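Local coordinates for protein 7beta-hydroxysteroid dehydrogenase (Collinsella aerofaciens, PDB 5FYD) that catalyses the NADPH-dependent reduction of the 7-oxo group of 7-oxolithocholate to give the bile acid ursodeoxycholate, at residues A[8-13]-A[57-62]; A[20-25]-A[46-51]. All coordinates share one frame; numbering follows the deposited sequence.

Contact 1. Residues A[8-13]-A[57-62]; sequences GEWGLI and GVETKV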
ATOM      1  N   GLY A   8      20.412  -6.458  28.302  1.00 14.79           N
ATOM      2  CA  GLY A   8      21.699  -5.848  27.909  1.00 14.73           C
ATOM      3  C   GLY A   8      21.570  -4.426  27.433  1.00 14.77           C
ATOM      4  O   GLY A   8      20.490  -3.904  27.363  1.00 14.60           O
ATOM      5  N   GLU A   9      22.690  -3.797  27.102  1.00 14.73           N
ATOM      6  CA  GLU A   9      22.702  -2.347  26.848  1.00 16.49           C
ATOM      7  C   GLU A   9      22.031  -1.891  25.571  1.00 14.61           C
ATOM      8  O   GLU A   9      21.407  -0.827  25.561  1.00 13.91           O
ATOM      9  CB  GLU A   9      24.136  -1.785  26.833  1.00 18.92           C
ATOM     10  CG  GLU A   9      24.771  -1.615  28.184  1.00 23.91           C
ATOM     11  CD  GLU A   9      24.044  -0.586  29.022  1.00 24.53           C
ATOM     12  OE1 GLU A   9      23.968   0.624  28.669  1.00 28.08           O
ATOM     13  OE2 GLU A   9      23.522  -1.027  30.030  1.00 31.07           O
ATOM     14  N   TRP A  10      22.213  -2.649  24.487  1.00 13.06           N
ATOM     15  CA  TRP A  10      21.735  -2.250  23.185  1.00 12.34           C
ATOM     16  C   TRP A  10      20.755  -3.263  22.600  1.00 12.43           C
ATOM     17  O   TRP A  10      20.953  -4.470  22.728  1.00 11.71           O
ATOM     18  CB  TRP A  10      22.901  -2.074  22.217  1.00 12.69           C
ATOM     19  CG  TRP A  10      23.763  -0.889  22.520  1.00 12.50           C
ATOM     20  CD1 TRP A  10      24.774  -0.817  23.426  1.00 12.92           C
ATOM     21  CD2 TRP A  10      23.695   0.380  21.884  1.00 12.59           C
ATOM     22  NE1 TRP A  10      25.341   0.440  23.406  1.00 12.36           N
ATOM     23  CE2 TRP A  10      24.690   1.200  22.477  1.00 13.10           C
ATOM     24  CE3 TRP A  10      22.873   0.923  20.883  1.00 12.99           C
ATOM     25  CZ2 TRP A  10      24.918   2.505  22.067  1.00 13.07           C
ATOM     26  CZ3 TRP A  10      23.070   2.223  20.491  1.00 13.50           C
ATOM     27  CH2 TRP A  10      24.090   3.017  21.087  1.00 13.54           C
ATOM     28  N   GLY A  11      19.718  -2.750  21.949  1.00 12.46           N
ATOM     29  CA  GLY A  11      18.793  -3.568  21.162  1.00 12.15           C
ATOM     30  C   GLY A  11      18.883  -3.184  19.701  1.00 11.87           C
ATOM     31  O   GLY A  11      19.113  -2.024  19.365  1.00 13.14           O
ATOM     32  N   LEU A  12      18.702  -4.172  18.836  1.00 10.99           N
ATOM     33  CA  LEU A  12      18.903  -4.043  17.407  1.00 11.02           C
ATOM     34  C   LEU A  12      17.583  -4.293  16.737  1.00 11.47           C
ATOM     35  O   LEU A  12      17.029  -5.407  16.832  1.00 11.29           O
ATOM     36  CB  LEU A  12      19.928  -5.080  16.962  1.00 11.42           C
ATOM     37  CG  LEU A  12      20.206  -5.267  15.485  1.00 11.56           C
ATOM     38  CD1 LEU A  12      20.669  -3.981  14.832  1.00 12.19           C
ATOM     39  CD2 LEU A  12      21.235  -6.346  15.297  1.00 11.55           C
ATOM     40  N   ILE A  13      17.069  -3.283  16.052  1.00 10.78           N
ATOM     41  CA  ILE A  13      15.847  -3.420  15.303  1.00 11.18           C
ATOM     42  C   ILE A  13      16.179  -3.426  13.816  1.00 11.14           C
ATOM     43  O   ILE A  13      16.612  -2.408  13.251  1.00 10.52           O
ATOM     44  CB  ILE A  13      14.848  -2.282  15.618  1.00 11.58           C
ATOM     45  CG1 ILE A  13      14.663  -2.130  17.148  1.00 11.92           C
ATOM     46  CG2 ILE A  13      13.524  -2.505  14.894  1.00 11.79           C
ATOM     47  CD1 ILE A  13      14.326  -3.405  17.892  1.00 12.28           C
ATOM     48  N   GLY A  57      15.827   9.562  26.001  1.00 13.72           N
ATOM     49  CA  GLY A  57      17.129   9.780  26.624  1.00 13.80           C
ATOM     50  C   GLY A  57      18.053   8.581  26.514  1.00 13.71           C
ATOM     51  O   GLY A  57      18.922   8.377  27.364  1.00 15.41           O
ATOM     52  N   VAL A  58      17.865   7.784  25.470  1.00 12.70           N
ATOM     53  CA  VAL A  58      18.771   6.666  25.198  1.00 12.28           C
ATOM     54  C   VAL A  58      19.701   7.046  24.068  1.00 12.65           C
ATOM     55  O   VAL A  58      19.437   7.999  23.315  1.00 13.00           O
ATOM     56  CB  VAL A  58      18.018   5.345  24.894  1.00 12.16           C
ATOM     57  CG1 VAL A  58      17.126   4.984  26.083  1.00 12.67           C
ATOM     58  CG2 VAL A  58      17.229   5.402  23.604  1.00 12.37           C
ATOM     59  N   GLU A  59      20.771   6.281  23.934  1.00 13.06           N
ATOM     60  CA  GLU A  59      21.687   6.444  22.801  1.00 13.87           C
ATOM     61  C   GLU A  59      21.104   5.753  21.579  1.00 13.16           C
ATOM     62  O   GLU A  59      20.357   4.771  21.707  1.00 11.94           O
ATOM     63  CB  GLU A  59      23.048   5.843  23.105  1.00 15.36           C
ATOM     64  CG  GLU A  59      23.802   6.537  24.234  1.00 17.70           C
ATOM     65  CD  GLU A  59      25.073   5.822  24.573  1.00 20.44           C
ATOM     66  OE1 GLU A  59      25.032   4.894  25.393  1.00 24.50           O
ATOM     67  OE2 GLU A  59      26.112   6.125  23.949  1.00 25.93           O
ATOM     68  N   THR A  60      21.469   6.251  20.400  1.00 13.62           N
ATOM     69  CA  THR A  60      21.042   5.642  19.156  1.00 13.50           C
ATOM     70  C   THR A  60      22.228   5.430  18.220  1.00 14.42           C
ATOM     71  O   THR A  60      23.262   6.076  18.359  1.00 14.72           O
ATOM     72  CB  THR A  60      19.966   6.479  18.428  1.00 13.94           C
ATOM     73  OG1 THR A  60      20.498   7.772  18.085  1.00 14.43           O
ATOM     74  CG2 THR A  60      18.700   6.596  19.287  1.00 14.00           C
ATOM     75  N   LYS A  61      22.093   4.460  17.325  1.00 15.05           N
ATOM     76  CA  LYS A  61      23.018   4.265  16.224  1.00 16.22           C
ATOM     77  C   LYS A  61      22.198   3.936  15.003  1.00 16.52           C
ATOM     78  O   LYS A  61      21.345   3.052  15.057  1.00 15.97           O
ATOM     79  CB  LYS A  61      23.950   3.106  16.544  1.00 19.69           C
ATOM     80  CG  LYS A  61      25.167   3.006  15.643  1.00 23.86           C
ATOM     81  CD  LYS A  61      26.101   1.905  16.126  1.00 27.53           C
ATOM     82  CE  LYS A  61      26.772   2.196  17.467  1.00 31.29           C
ATOM     83  NZ  LYS A  61      28.057   2.934  17.289  1.00 35.94           N
ATOM     84  N   VAL A  62      22.437   4.652  13.916  1.00 15.52           N
ATOM     85  CA  VAL A  62      21.677   4.466  12.679  1.00 16.01           C
ATOM     86  C   VAL A  62      22.571   3.724  11.716  1.00 15.16           C
ATOM     87  O   VAL A  62      23.726   4.132  11.517  1.00 15.68           O
ATOM     88  CB  VAL A  62      21.279   5.826  12.079  1.00 16.45           C
ATOM     89  CG1 VAL A  62      20.805   5.677  10.631  1.00 16.78           C
ATOM     90  CG2 VAL A  62      20.202   6.466  12.948  1.00 17.24           C
TER
HETATM   91  O   HOH W   1      23.874   3.538  27.933  1.00 42.03           O
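Segments 8-13 and 57-62 come closest at Trp10 and Glu59, whose CA atoms are 8.7 Å apart, Glu59 just before strand 60-64, because strand 34-39 runs between strands 10-14 and 60-64 in the sheet and takes the backbone hydrogen bonds of Glu9 and Gly11. What crosses the intervening strand is the indole of Trp10. Its CG lies anti to the carbonyl carbon (chi1 -70°), and this brings the six-membered ring over to residues 59-61 with CZ2, CH2 and CZ3 leading. CH2 of Trp10 rests against CB of Glu59 at 3.6 Å, the tightest touch of the contact, made obliquely to the ring. CZ3 of Trp10 comes within 4.0 Å of the backbone N of Lys61, which meets the ring at its edge together with the carbonyl carbon of Thr60. CZ3 of Trp10 also lies 4.1 Å from CB of Lys61, so the side chains of Glu59 and Lys61, both directed toward segment 8-13, receive the ring in turn. Glu59 crosses the indole at about a right angle, and its carboxylate plane is turned 55° from the ring. Apart from the ring, a water donates to OE1 of Glu9 (3.0 Å) and to OE1 of Glu59 (3.1 Å). It bridges two carboxylates whose OE1 atoms, 5.5 Å apart, would otherwise probably repel each other. Without the indole, as with an alanine here, CB of Glu59 and CB of Lys61 would probably lose their aromatic partner and a gap would open beside Asn34 and Val36. This part of the Rossmann-type sheet is thus joined across a strand by van der Waals contact with one large ring, while the water's two hydrogens probably ease the repulsion between the acids.

Contact 2. Residues A[20-25]-A[46-51]; sequences VGKAFC and NVLAGE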
ATOM      1  N   VAL A  20       5.684  -1.388  12.598  1.00 20.68           N
ATOM      2  CA  VAL A  20       6.078  -2.344  13.641  1.00 18.02           C
ATOM      3  C   VAL A  20       7.536  -2.132  14.076  1.00 16.07           C
ATOM      4  O   VAL A  20       7.848  -2.183  15.260  1.00 14.79           O
ATOM      5  CB  VAL A  20       5.763  -3.803  13.214  1.00 19.56           C
ATOM      6  CG1 VAL A  20       6.442  -4.828  14.094  1.00 19.07           C
ATOM      7  CG2 VAL A  20       4.245  -4.020  13.236  1.00 19.98           C
ATOM      8  N   GLY A  21       8.418  -1.857  13.115  1.00 14.91           N
ATOM      9  CA  GLY A  21       9.791  -1.522  13.427  1.00 14.65           C
ATOM     10  C   GLY A  21       9.936  -0.350  14.364  1.00 14.04           C
ATOM     11  O   GLY A  21      10.653  -0.411  15.358  1.00 13.01           O
ATOM     12  N   LYS A  22       9.254   0.740  14.014  1.00 14.54           N
ATOM     13  CA  LYS A  22       9.261   1.923  14.824  1.00 15.51           C
ATOM     14  C   LYS A  22       8.747   1.642  16.231  1.00 14.66           C
ATOM     15  O   LYS A  22       9.286   2.130  17.216  1.00 13.58           O
ATOM     16  CB  LYS A  22       8.439   2.997  14.143  1.00 18.40           C
ATOM     17  CG  LYS A  22       8.384   4.277  14.936  1.00 20.74           C
ATOM     18  CD  LYS A  22       7.773   5.408  14.144  1.00 23.91           C
ATOM     19  CE  LYS A  22       7.443   6.523  15.107  1.00 25.55           C
ATOM     20  NZ  LYS A  22       6.873   7.697  14.414  1.00 29.57           N
ATOM     21  N   ALA A  23       7.696   0.849  16.329  1.00 13.33           N
ATOM     22  CA  ALA A  23       7.142   0.544  17.636  1.00 13.00           C
ATOM     23  C   ALA A  23       8.099  -0.308  18.477  1.00 12.76           C
ATOM     24  O   ALA A  23       8.150  -0.156  19.694  1.00 12.48           O
ATOM     25  CB  ALA A  23       5.787  -0.122  17.494  1.00 13.37           C
ATOM     26  N   PHE A  24       8.872  -1.195  17.828  1.00 12.52           N
ATOM     27  CA  PHE A  24       9.934  -1.914  18.558  1.00 11.99           C
ATOM     28  C   PHE A  24      10.985  -0.946  19.122  1.00 12.13           C
ATOM     29  O   PHE A  24      11.428  -1.089  20.267  1.00 11.83           O
ATOM     30  CB  PHE A  24      10.612  -2.992  17.689  1.00 12.07           C
ATOM     31  CG  PHE A  24       9.949  -4.346  17.761  1.00 12.05           C
ATOM     32  CD1 PHE A  24      10.056  -5.115  18.916  1.00 12.71           C
ATOM     33  CD2 PHE A  24       9.192  -4.837  16.699  1.00 12.21           C
ATOM     34  CE1 PHE A  24       9.429  -6.336  19.005  1.00 13.60           C
ATOM     35  CE2 PHE A  24       8.572  -6.066  16.773  1.00 12.88           C
ATOM     36  CZ  PHE A  24       8.699  -6.814  17.928  1.00 13.08           C
ATOM     37  N   CYS A  25      11.394   0.033  18.318  1.00 12.59           N
ATOM     38  CA  CYS A  25      12.401   1.014  18.761  1.00 13.20           C
ATOM     39  C   CYS A  25      11.894   1.758  19.990  1.00 13.77           C
ATOM     40  O   CYS A  25      12.606   1.892  20.992  1.00 13.39           O
ATOM     41  CB  CYS A  25      12.716   2.030  17.666  1.00 13.16           C
ATOM     42  SG  CYS A  25      13.586   1.351  16.221  1.00 14.04           S
ATOM     43  N   ASN A  46      17.354   8.664  10.575  1.00 19.12           N
ATOM     44  CA  ASN A  46      17.936   9.793  11.307  1.00 20.26           C
ATOM     45  C   ASN A  46      16.886  10.625  12.023  1.00 18.79           C
ATOM     46  O   ASN A  46      17.124  11.047  13.139  1.00 17.67           O
ATOM     47  CB  ASN A  46      18.769  10.692  10.383  1.00 22.26           C
ATOM     48  CG  ASN A  46      20.084  10.060   9.985  1.00 24.55           C
ATOM     49  OD1 ASN A  46      20.681   9.310  10.753  1.00 26.19           O
ATOM     50  ND2 ASN A  46      20.562  10.389   8.790  1.00 27.44           N
ATOM     51  N   VAL A  47      15.744  10.860  11.391  1.00 18.69           N
ATOM     52  CA  VAL A  47      14.662  11.597  12.031  1.00 19.16           C
ATOM     53  C   VAL A  47      14.169  10.806  13.253  1.00 18.21           C
ATOM     54  O   VAL A  47      14.087  11.349  14.348  1.00 16.42           O
ATOM     55  CB  VAL A  47      13.515  11.913  11.050  1.00 19.83           C
ATOM     56  CG1 VAL A  47      12.291  12.445  11.789  1.00 20.70           C
ATOM     57  CG2 VAL A  47      13.984  12.919   9.992  1.00 20.89           C
ATOM     58  N   LEU A  48      13.890   9.518  13.051  1.00 17.14           N
ATOM     59  CA  LEU A  48      13.434   8.653  14.127  1.00 17.75           C
ATOM     60  C   LEU A  48      14.446   8.584  15.280  1.00 16.17           C
ATOM     61  O   LEU A  48      14.071   8.633  16.448  1.00 15.77           O
ATOM     62  CB  LEU A  48      13.174   7.242  13.598  1.00 19.57           C
ATOM     63  CG  LEU A  48      12.677   6.190  14.611  1.00 21.10           C
ATOM     64  CD1 LEU A  48      11.381   6.618  15.268  1.00 22.15           C
ATOM     65  CD2 LEU A  48      12.498   4.859  13.886  1.00 22.59           C
ATOM     66  N   ALA A  49      15.728   8.464  14.949  1.00 15.49           N
ATOM     67  CA  ALA A  49      16.770   8.425  15.975  1.00 15.38           C
ATOM     68  C   ALA A  49      16.762   9.678  16.849  1.00 14.97           C
ATOM     69  O   ALA A  49      16.844   9.577  18.071  1.00 14.87           O
ATOM     70  CB  ALA A  49      18.137   8.219  15.352  1.00 15.24           C
ATOM     71  N   GLY A  50      16.627  10.845  16.222  1.00 15.35           N
ATOM     72  CA  GLY A  50      16.544  12.104  16.979  1.00 15.42           C
ATOM     73  C   GLY A  50      15.320  12.143  17.881  1.00 15.82           C
ATOM     74  O   GLY A  50      15.398  12.573  19.034  1.00 15.43           O
ATOM     75  N   GLU A  51      14.202  11.638  17.375  1.00 15.90           N
ATOM     76  CA  GLU A  51      12.967  11.549  18.172  1.00 17.68           C
ATOM     77  C   GLU A  51      13.127  10.614  19.374  1.00 16.37           C
ATOM     78  O   GLU A  51      12.689  10.934  20.497  1.00 15.89           O
ATOM     79  CB  GLU A  51      11.792  11.112  17.292  1.00 20.39           C
ATOM     80  CG  GLU A  51      11.442  12.183  16.272  1.00 23.43           C
ATOM     81  CD  GLU A  51      10.289  11.821  15.352  1.00 28.33           C
ATOM     82  OE1 GLU A  51      10.029  10.612  15.129  1.00 30.91           O
ATOM     83  OE2 GLU A  51       9.660  12.778  14.836  1.00 33.59           O
TER
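Lys22 and Leu48 meet where helices 19-30 and 42-56 lie side by side on one face of the sheet, their local axes 11.5 Å apart and inclined at 29° in nearly the same direction. The lysine can be followed outward from its CB, which itself makes no close approach to the other helix. With CG anti to the backbone N (chi1 180°) and every later torsion extended, the chain runs out almost straight past the end of Leu48. CG of Lys22 is the first atom to touch, 3.8 Å from CD1 of Leu48. CD of Lys22 follows, 4.0 Å from CD1 of Leu48, and CE of Lys22 is 3.9 Å from the same CD1, so a single methyl lies alongside three successive methylenes as the two side chains cross obliquely. At the tip, NZ of Lys22 reaches a point 4.4 Å from OE1 of Glu51, one turn further along the partner helix; this is beyond salt-bridge range, though the opposite charges probably still attract. The second methyl of Leu48 serves the inner side of the contact: CD2 of Leu48 lies 4.4 Å from SG of Cys25, a looser apolar touch. Beneath this pair the sheet closes the interface, Cys25 packing on Val35 and Leu48 on Met37, both from strand 34-39. Helix 19-30 is the one that follows the first strand of the Rossmann fold, and Val20 and Gly21 near its start belong to the NADP(+) site; the N-H of Gly21 is held by OE2 of Glu18, another residue of that site. The chemistry is therefore graded from inside to outside: sulfur and methyl against the sheet, aliphatic lysine carbons over leucine in the middle, and a long-range pairing of charges at the outer margin.

Contact 2 is nested within the chain loop that contact 1 closes, and their centres are 11 Å apart. Both lie in the beta-alpha-beta-alpha-beta run of strand 10-14, helix 19-30, strand 34-39, helix 42-56 and strand 60-64, the opening half of the Rossmann fold. Strand and helix layers meet directly, with CG2 of Ile13 3.6 Å from O of Gly21 and CG2 of Val62 3.6 Å from CB of Ala49. The cofactor site lies nearer contact 2, which includes Val20 and Gly21; the side chain of Leu48 is about 10 Å from that of Arg41, another NADP(+)-binding residue. In contact 1, the side chain of Thr60 remains about 12 Å from that of Thr17.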